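Local structure of nitrophorin Cim l NP (Cimex lectularius, 2IMQ) at residues A[22-35]-A[263-277]. The protein carries nitric oxide on a heme b group and delivers it to the bitten victim during feeding, where the gas causes vasodilation. Residues are numbered along the deposited sequence; the frame is centred on the assembly and turned at random.
Sequences PTNLEELLGLNSGE and LTNYKQTEHRPVLAK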
ATOM      1  N   PRO A  22       5.183  -4.554 -14.339  1.00 30.59           N
ATOM      2  CA  PRO A  22       6.383  -4.227 -15.080  1.00 31.40           C
ATOM      3  C   PRO A  22       7.403  -5.337 -14.916  1.00 31.35           C
ATOM      4  O   PRO A  22       7.267  -6.199 -14.048  1.00 28.96           O
ATOM      5  CB  PRO A  22       6.849  -2.906 -14.453  1.00 32.50           C
ATOM      6  CG  PRO A  22       6.281  -2.892 -13.142  1.00 31.96           C
ATOM      7  CD  PRO A  22       5.020  -3.690 -13.153  1.00 31.65           C
ATOM      8  N   THR A  23       8.396  -5.343 -15.782  1.00 32.56           N
ATOM      9  CA  THR A  23       9.422  -6.366 -15.749  1.00 32.27           C
ATOM     10  C   THR A  23      10.650  -5.854 -14.992  1.00 31.25           C
ATOM     11  O   THR A  23      11.421  -6.669 -14.501  1.00 31.97           O
ATOM     12  CB  THR A  23       9.732  -6.809 -17.209  1.00 33.20           C
ATOM     13  OG1 THR A  23      10.437  -8.056 -17.223  1.00 39.77           O
ATOM     14  CG2 THR A  23      10.583  -5.824 -17.941  1.00 32.74           C
ATOM     15  N   ASN A  24      10.803  -4.524 -14.866  1.00 30.48           N
ATOM     16  CA  ASN A  24      11.873  -3.914 -14.086  1.00 28.90           C
ATOM     17  C   ASN A  24      11.397  -3.651 -12.634  1.00 27.87           C
ATOM     18  O   ASN A  24      10.685  -2.708 -12.368  1.00 29.60           O
ATOM     19  CB  ASN A  24      12.520  -2.707 -14.826  1.00 31.56           C
ATOM     20  CG  ASN A  24      11.951  -1.345 -14.481  1.00 34.46           C
ATOM     21  OD1 ASN A  24      10.967  -0.918 -15.059  1.00 36.93           O
ATOM     22  ND2 ASN A  24      12.586  -0.662 -13.502  1.00 42.68           N
ATOM     23  N   LEU A  25      11.766  -4.546 -11.729  1.00 23.73           N
ATOM     24  CA  LEU A  25      11.104  -4.647 -10.420  1.00 23.30           C
ATOM     25  C   LEU A  25      11.978  -4.199  -9.288  1.00 22.19           C
ATOM     26  O   LEU A  25      11.493  -3.890  -8.208  1.00 21.63           O
ATOM     27  CB  LEU A  25      10.645  -6.074 -10.198  1.00 21.84           C
ATOM     28  CG  LEU A  25       9.588  -6.663 -11.133  1.00 23.14           C
ATOM     29  CD1 LEU A  25       9.381  -8.114 -10.787  1.00 26.57           C
ATOM     30  CD2 LEU A  25       8.267  -5.896 -11.077  1.00 25.67           C
ATOM     31  N   GLU A  26      13.286  -4.163  -9.478  1.00 23.01           N
ATOM     32  CA  GLU A  26      14.168  -3.715  -8.435  1.00 24.41           C
ATOM     33  C   GLU A  26      13.862  -2.308  -7.987  1.00 23.66           C
ATOM     34  O   GLU A  26      13.832  -2.034  -6.805  1.00 24.39           O
ATOM     35  CB  GLU A  26      15.654  -3.805  -8.857  1.00 24.48           C
ATOM     36  CG  GLU A  26      16.198  -5.210  -8.878  1.00 27.94           C
ATOM     37  CD  GLU A  26      17.712  -5.276  -8.786  1.00 31.49           C
ATOM     38  OE1 GLU A  26      18.336  -4.250  -9.081  1.00 39.67           O
ATOM     39  OE2 GLU A  26      18.267  -6.338  -8.388  1.00 40.67           O
ATOM     40  N   GLU A  27      13.642  -1.415  -8.928  1.00 23.83           N
ATOM     41  CA  GLU A  27      13.307  -0.068  -8.597  1.00 23.58           C
ATOM     42  C   GLU A  27      11.957   0.013  -7.837  1.00 21.48           C
ATOM     43  O   GLU A  27      11.850   0.729  -6.836  1.00 21.75           O
ATOM     44  CB  GLU A  27      13.225   0.763  -9.855  1.00 24.34           C
ATOM     45  CG  GLU A  27      12.978   2.230  -9.626  1.00 27.49           C
ATOM     46  CD  GLU A  27      12.942   3.034 -10.916  1.00 30.24           C
ATOM     47  OE1 GLU A  27      12.801   4.255 -10.824  1.00 37.35           O
ATOM     48  OE2 GLU A  27      13.038   2.459 -12.022  1.00 40.11           O
ATOM     49  N   LEU A  28      10.970  -0.729  -8.322  1.00 20.23           N
ATOM     50  CA  LEU A  28       9.638  -0.758  -7.735  1.00 19.73           C
ATOM     51  C   LEU A  28       9.690  -1.139  -6.265  1.00 18.50           C
ATOM     52  O   LEU A  28       8.931  -0.626  -5.448  1.00 20.14           O
ATOM     53  CB  LEU A  28       8.773  -1.749  -8.523  1.00 18.74           C
ATOM     54  CG  LEU A  28       7.317  -1.739  -8.123  1.00 19.88           C
ATOM     55  CD1 LEU A  28       6.601  -0.501  -8.568  1.00 21.59           C
ATOM     56  CD2 LEU A  28       6.586  -2.947  -8.619  1.00 22.20           C
ATOM     57  N   LEU A  29      10.607  -2.047  -5.910  1.00 18.02           N
ATOM     58  CA  LEU A  29      10.692  -2.576  -4.562  1.00 18.88           C
ATOM     59  C   LEU A  29      11.757  -1.898  -3.721  1.00 17.98           C
ATOM     60  O   LEU A  29      11.939  -2.218  -2.556  1.00 19.60           O
ATOM     61  CB  LEU A  29      10.943  -4.081  -4.597  1.00 19.43           C
ATOM     62  CG  LEU A  29       9.993  -4.868  -5.457  1.00 23.58           C
ATOM     63  CD1 LEU A  29      10.452  -6.300  -5.492  1.00 27.40           C
ATOM     64  CD2 LEU A  29       8.641  -4.771  -4.991  1.00 24.13           C
ATOM     65  N   GLY A  30      12.429  -0.894  -4.263  1.00 18.45           N
ATOM     66  CA  GLY A  30      13.399  -0.145  -3.515  1.00 18.55           C
ATOM     67  C   GLY A  30      14.720  -0.886  -3.337  1.00 19.97           C
ATOM     68  O   GLY A  30      15.370  -0.646  -2.348  1.00 21.44           O
ATOM     69  N   LEU A  31      15.083  -1.737  -4.298  1.00 20.91           N
ATOM     70  CA  LEU A  31      16.267  -2.625  -4.223  1.00 21.20           C
ATOM     71  C   LEU A  31      17.431  -2.146  -5.106  1.00 22.37           C
ATOM     72  O   LEU A  31      18.555  -2.677  -5.040  1.00 23.05           O
ATOM     73  CB  LEU A  31      15.869  -4.053  -4.607  1.00 20.88           C
ATOM     74  CG  LEU A  31      14.766  -4.653  -3.738  1.00 24.03           C
ATOM     75  CD1 LEU A  31      14.382  -6.093  -4.198  1.00 25.36           C
ATOM     76  CD2 LEU A  31      15.113  -4.615  -2.302  1.00 27.58           C
ATOM     77  N   ASN A  32      17.183  -1.125  -5.896  1.00 22.54           N
ATOM     78  CA  ASN A  32      18.111  -0.680  -6.925  1.00 25.19           C
ATOM     79  C   ASN A  32      19.308   0.113  -6.422  1.00 25.80           C
ATOM     80  O   ASN A  32      20.148   0.509  -7.252  1.00 27.66           O
ATOM     81  CB  ASN A  32      17.354   0.183  -7.944  1.00 27.44           C
ATOM     82  CG  ASN A  32      16.777   1.488  -7.311  1.00 30.69           C
ATOM     83  OD1 ASN A  32      17.013   2.589  -7.817  1.00 40.87           O
ATOM     84  ND2 ASN A  32      16.022   1.365  -6.214  1.00 27.71           N
ATOM     85  N   SER A  33      19.400   0.400  -5.131  1.00 27.56           N
ATOM     86  CA  SER A  33      20.575   1.031  -4.556  1.00 28.72           C
ATOM     87  C   SER A  33      21.274   0.093  -3.598  1.00 28.58           C
ATOM     88  O   SER A  33      22.145   0.518  -2.841  1.00 31.06           O
ATOM     89  CB  SER A  33      20.253   2.350  -3.854  1.00 29.57           C
ATOM     90  OG  SER A  33      19.309   2.171  -2.802  1.00 33.74           O
ATOM     91  N   GLY A  34      20.928  -1.186  -3.663  1.00 27.41           N
ATOM     92  CA  GLY A  34      21.625  -2.218  -2.927  1.00 28.36           C
ATOM     93  C   GLY A  34      21.092  -2.530  -1.530  1.00 28.21           C
ATOM     94  O   GLY A  34      21.671  -3.336  -0.819  1.00 28.36           O
ATOM     95  N   GLU A  35      19.945  -1.946  -1.148  1.00 27.46           N
ATOM     96  CA  GLU A  35      19.380  -2.229   0.155  1.00 27.74           C
ATOM     97  C   GLU A  35      18.771  -3.624   0.148  1.00 25.52           C
ATOM     98  O   GLU A  35      18.335  -4.100  -0.902  1.00 26.59           O
ATOM     99  CB  GLU A  35      18.293  -1.203   0.464  1.00 27.17           C
ATOM    100  CG  GLU A  35      18.842   0.174   0.838  1.00 30.28           C
ATOM    101  CD  GLU A  35      17.840   1.310   0.698  1.00 30.89           C
ATOM    102  OE1 GLU A  35      16.787   1.104   0.074  1.00 32.09           O
ATOM    103  OE2 GLU A  35      18.130   2.424   1.189  1.00 36.90           O
ATOM    104  N   LEU A 263       7.193   6.827  -7.339  1.00 17.01           N
ATOM    105  CA  LEU A 263       8.176   6.373  -8.322  1.00 18.21           C
ATOM    106  C   LEU A 263       7.754   6.822  -9.685  1.00 20.08           C
ATOM    107  O   LEU A 263       7.029   6.172 -10.445  1.00 20.60           O
ATOM    108  CB  LEU A 263       8.307   4.878  -8.257  1.00 19.52           C
ATOM    109  CG  LEU A 263       8.644   4.299  -6.904  1.00 18.68           C
ATOM    110  CD1 LEU A 263       8.724   2.789  -7.023  1.00 22.84           C
ATOM    111  CD2 LEU A 263       9.914   4.879  -6.316  1.00 23.99           C
ATOM    112  N   THR A 264       8.249   8.002 -10.014  1.00 23.81           N
ATOM    113  CA  THR A 264       7.772   8.703 -11.194  1.00 26.54           C
ATOM    114  C   THR A 264       8.291   8.055 -12.498  1.00 26.12           C
ATOM    115  O   THR A 264       7.712   8.296 -13.549  1.00 27.23           O
ATOM    116  CB  THR A 264       8.089  10.206 -11.089  1.00 27.49           C
ATOM    117  OG1 THR A 264       9.452  10.410 -10.767  1.00 31.53           O
ATOM    118  CG2 THR A 264       7.295  10.831  -9.876  1.00 29.92           C
ATOM    119  N   ASN A 265       9.286   7.158 -12.417  1.00 27.44           N
ATOM    120  CA  ASN A 265       9.759   6.388 -13.614  1.00 28.01           C
ATOM    121  C   ASN A 265       8.798   5.333 -14.119  1.00 29.10           C
ATOM    122  O   ASN A 265       8.936   4.827 -15.228  1.00 31.08           O
ATOM    123  CB  ASN A 265      11.108   5.719 -13.313  1.00 29.55           C
ATOM    124  CG  ASN A 265      12.229   6.702 -13.243  1.00 31.37           C
ATOM    125  OD1 ASN A 265      12.177   7.768 -13.895  1.00 34.56           O
ATOM    126  ND2 ASN A 265      13.251   6.380 -12.462  1.00 34.00           N
ATOM    127  N   TYR A 266       7.838   4.943 -13.267  1.00 26.77           N
ATOM    128  CA  TYR A 266       6.771   4.064 -13.686  1.00 26.71           C
ATOM    129  C   TYR A 266       5.583   4.879 -14.157  1.00 27.21           C
ATOM    130  O   TYR A 266       4.655   5.147 -13.361  1.00 27.66           O
ATOM    131  CB  TYR A 266       6.393   3.110 -12.522  1.00 25.63           C
ATOM    132  CG  TYR A 266       7.508   2.161 -12.160  1.00 23.75           C
ATOM    133  CD1 TYR A 266       8.453   2.487 -11.224  1.00 24.19           C
ATOM    134  CD2 TYR A 266       7.641   0.935 -12.806  1.00 26.87           C
ATOM    135  CE1 TYR A 266       9.500   1.628 -10.904  1.00 27.85           C
ATOM    136  CE2 TYR A 266       8.678   0.056 -12.483  1.00 23.66           C
ATOM    137  CZ  TYR A 266       9.615   0.404 -11.552  1.00 25.49           C
ATOM    138  OH  TYR A 266      10.655  -0.427 -11.187  1.00 27.06           O
ATOM    139  N   LYS A 267       5.612   5.295 -15.443  1.00 28.18           N
ATOM    140  CA  LYS A 267       4.600   6.189 -16.006  1.00 29.05           C
ATOM    141  C   LYS A 267       3.511   5.509 -16.781  1.00 30.70           C
ATOM    142  O   LYS A 267       2.671   6.175 -17.408  1.00 32.95           O
ATOM    143  CB  LYS A 267       5.230   7.215 -16.958  1.00 31.01           C
ATOM    144  CG  LYS A 267       6.320   8.013 -16.353  1.00 29.13           C
ATOM    145  CD  LYS A 267       6.832   9.101 -17.289  1.00 30.95           C
ATOM    146  CE  LYS A 267       8.209   9.545 -16.846  1.00 33.90           C
ATOM    147  NZ  LYS A 267       8.202  10.197 -15.501  1.00 33.35           N
ATOM    148  N   GLN A 268       3.489   4.195 -16.740  1.00 31.86           N
ATOM    149  CA  GLN A 268       2.647   3.414 -17.623  1.00 33.21           C
ATOM    150  C   GLN A 268       1.190   3.698 -17.390  1.00 32.37           C
ATOM    151  O   GLN A 268       0.335   3.396 -18.235  1.00 34.56           O
ATOM    152  CB  GLN A 268       2.859   1.906 -17.402  1.00 34.37           C
ATOM    153  CG  GLN A 268       4.277   1.424 -17.649  1.00 36.49           C
ATOM    154  CD  GLN A 268       5.044   1.167 -16.383  1.00 36.82           C
ATOM    155  OE1 GLN A 268       5.511   0.068 -16.149  1.00 40.59           O
ATOM    156  NE2 GLN A 268       5.169   2.160 -15.572  1.00 32.30           N
ATOM    157  N   THR A 269       0.840   4.256 -16.221  1.00 31.01           N
ATOM    158  CA  THR A 269      -0.567   4.473 -15.985  1.00 29.07           C
ATOM    159  C   THR A 269      -0.858   5.847 -15.360  1.00 26.24           C
ATOM    160  O   THR A 269       0.010   6.656 -15.215  1.00 26.48           O
ATOM    161  CB  THR A 269      -1.143   3.318 -15.174  1.00 30.36           C
ATOM    162  OG1 THR A 269      -2.546   3.225 -15.386  1.00 34.10           O
ATOM    163  CG2 THR A 269      -1.007   3.500 -13.672  1.00 30.95           C
ATOM    164  N   GLU A 270      -2.112   6.058 -15.066  1.00 23.53           N
ATOM    165  CA  GLU A 270      -2.593   7.312 -14.546  1.00 22.31           C
ATOM    166  C   GLU A 270      -2.169   7.607 -13.083  1.00 18.97           C
ATOM    167  O   GLU A 270      -2.234   8.751 -12.650  1.00 18.38           O
ATOM    168  CB  GLU A 270      -4.108   7.283 -14.530  1.00 23.04           C
ATOM    169  CG  GLU A 270      -4.893   7.060 -15.788  1.00 29.21           C
ATOM    170  CD  GLU A 270      -6.372   7.103 -15.391  1.00 29.79           C
ATOM    171  OE1 GLU A 270      -6.752   6.558 -14.308  1.00 37.51           O
ATOM    172  OE2 GLU A 270      -7.132   7.727 -16.124  1.00 41.46           O
ATOM    173  N   HIS A 271      -1.841   6.560 -12.331  1.00 17.81           N
ATOM    174  CA  HIS A 271      -1.304   6.686 -10.978  1.00 16.61           C
ATOM    175  C   HIS A 271       0.146   6.273 -10.988  1.00 18.14           C
ATOM    176  O   HIS A 271       0.555   5.344 -11.714  1.00 21.76           O
ATOM    177  CB  HIS A 271      -1.972   5.704 -10.038  1.00 16.83           C
ATOM    178  CG  HIS A 271      -3.433   5.840  -9.895  1.00 16.56           C
ATOM    179  ND1 HIS A 271      -4.023   6.370  -8.756  1.00 16.56           N
ATOM    180  CD2 HIS A 271      -4.434   5.378 -10.672  1.00 19.02           C
ATOM    181  CE1 HIS A 271      -5.333   6.266  -8.879  1.00 16.67           C
ATOM    182  NE2 HIS A 271      -5.609   5.664 -10.026  1.00 18.34           N
ATOM    183  N   ARG A 272       0.934   6.825 -10.105  1.00 17.25           N
ATOM    184  CA  ARG A 272       2.315   6.428  -9.917  1.00 17.87           C
ATOM    185  C   ARG A 272       2.421   5.593  -8.653  1.00 17.26           C
ATOM    186  O   ARG A 272       1.820   5.919  -7.627  1.00 18.46           O
ATOM    187  CB  ARG A 272       3.212   7.655  -9.793  1.00 20.03           C
ATOM    188  CG  ARG A 272       3.105   8.625 -10.979  1.00 24.90           C
ATOM    189  CD  ARG A 272       3.650   8.005 -12.241  1.00 28.66           C
ATOM    190  NE  ARG A 272       2.791   8.069 -13.436  1.00 31.81           N
ATOM    191  CZ  ARG A 272       2.886   8.947 -14.417  1.00 31.46           C
ATOM    192  NH1 ARG A 272       3.765   9.954 -14.367  1.00 32.85           N
ATOM    193  NH2 ARG A 272       2.099   8.822 -15.475  1.00 32.38           N
ATOM    194  N   PRO A 273       3.255   4.555  -8.679  1.00 16.36           N
ATOM    195  CA  PRO A 273       3.468   3.723  -7.484  1.00 16.87           C
ATOM    196  C   PRO A 273       4.103   4.500  -6.372  1.00 15.68           C
ATOM    197  O   PRO A 273       4.862   5.460  -6.623  1.00 16.51           O
ATOM    198  CB  PRO A 273       4.375   2.582  -7.960  1.00 17.98           C
ATOM    199  CG  PRO A 273       4.747   2.879  -9.315  1.00 18.84           C
ATOM    200  CD  PRO A 273       4.063   4.071  -9.806  1.00 16.26           C
ATOM    201  N   VAL A 274       3.846   4.078  -5.136  1.00 14.05           N
ATOM    202  CA  VAL A 274       4.372   4.705  -3.977  1.00 14.32           C
ATOM    203  C   VAL A 274       5.136   3.713  -3.143  1.00 14.89           C
ATOM    204  O   VAL A 274       4.591   2.674  -2.758  1.00 13.90           O
ATOM    205  CB  VAL A 274       3.253   5.408  -3.181  1.00 15.06           C
ATOM    206  CG1 VAL A 274       3.752   5.922  -1.861  1.00 16.00           C
ATOM    207  CG2 VAL A 274       2.706   6.594  -3.928  1.00 15.57           C
ATOM    208  N   LEU A 275       6.402   4.034  -2.860  1.00 14.78           N
ATOM    209  CA  LEU A 275       7.313   3.197  -2.147  1.00 15.23           C
ATOM    210  C   LEU A 275       7.662   3.797  -0.789  1.00 15.45           C
ATOM    211  O   LEU A 275       8.099   4.966  -0.720  1.00 15.80           O
ATOM    212  CB  LEU A 275       8.596   3.079  -2.986  1.00 17.21           C
ATOM    213  CG  LEU A 275       9.773   2.358  -2.372  1.00 17.09           C
ATOM    214  CD1 LEU A 275       9.444   0.870  -2.050  1.00 18.73           C
ATOM    215  CD2 LEU A 275      10.930   2.438  -3.284  1.00 18.90           C
ATOM    216  N   ALA A 276       7.470   3.031   0.267  1.00 15.08           N
ATOM    217  CA  ALA A 276       7.834   3.460   1.588  1.00 15.33           C
ATOM    218  C   ALA A 276       8.853   2.495   2.140  1.00 16.44           C
ATOM    219  O   ALA A 276       8.804   1.302   1.864  1.00 17.82           O
ATOM    220  CB  ALA A 276       6.630   3.566   2.540  1.00 16.15           C
ATOM    221  N   LYS A 277       9.735   3.029   2.941  1.00 17.09           N
ATOM    222  CA  LYS A 277      10.797   2.273   3.578  1.00 17.91           C
ATOM    223  C   LYS A 277      10.762   2.644   5.035  1.00 18.09           C
ATOM    224  O   LYS A 277      10.718   3.823   5.392  1.00 18.85           O
ATOM    225  CB  LYS A 277      12.194   2.568   2.985  1.00 18.38           C
ATOM    226  CG  LYS A 277      12.285   2.384   1.494  1.00 18.85           C
ATOM    227  CD  LYS A 277      13.685   2.713   0.955  1.00 19.29           C
ATOM    228  CE  LYS A 277      13.721   2.658  -0.545  1.00 20.21           C
ATOM    229  NZ  LYS A 277      15.130   2.919  -1.014  1.00 25.01           N
TER
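Y266 lays its phenol ring against the short helix 26-29, joining the segment around this helix to the loop that leads into strand 274-281, an inner strand of one sheet of the DNase I-like β-sandwich. CB leads the ring off the type I turn L263-Y266, with CG anti to the carbonyl carbon (chi1 -65°). Y266 CE2 touches CG of P22, a proline that also meets the heme, at 3.9 Å, while CE1 runs beside CG and CD of E27. Over one face of the ring sits CD1 of L28, 4.2 Å from the centroid, in a CH-pi contact. At the tip, OH of Y266 gives its proton to O of N24 (2.6 Å), the donor lying 35° out of the carbonyl plane, and accepts a weak bond from N of L28, so one firm and one weak backbone bond hold the hydroxyl. The extended E27 chain passes the ring in the opposite direction and takes ND2 of N265 on the syn lone pair of OE1 at 2.7 Å. Beyond the helix, G30 closes a Schellman motif at positive phi, and CD2 of L275 packs 3.6 Å from its CA. L275 CD1 lies against O of L28, a buried carbonyl without a hydrogen-bonding partner. Further along strand 274-281, the extended K277 chain crosses E35 at about a right angle, and its NZ meets the syn lone pair of E35 OE1 in a 2.7 Å salt bridge.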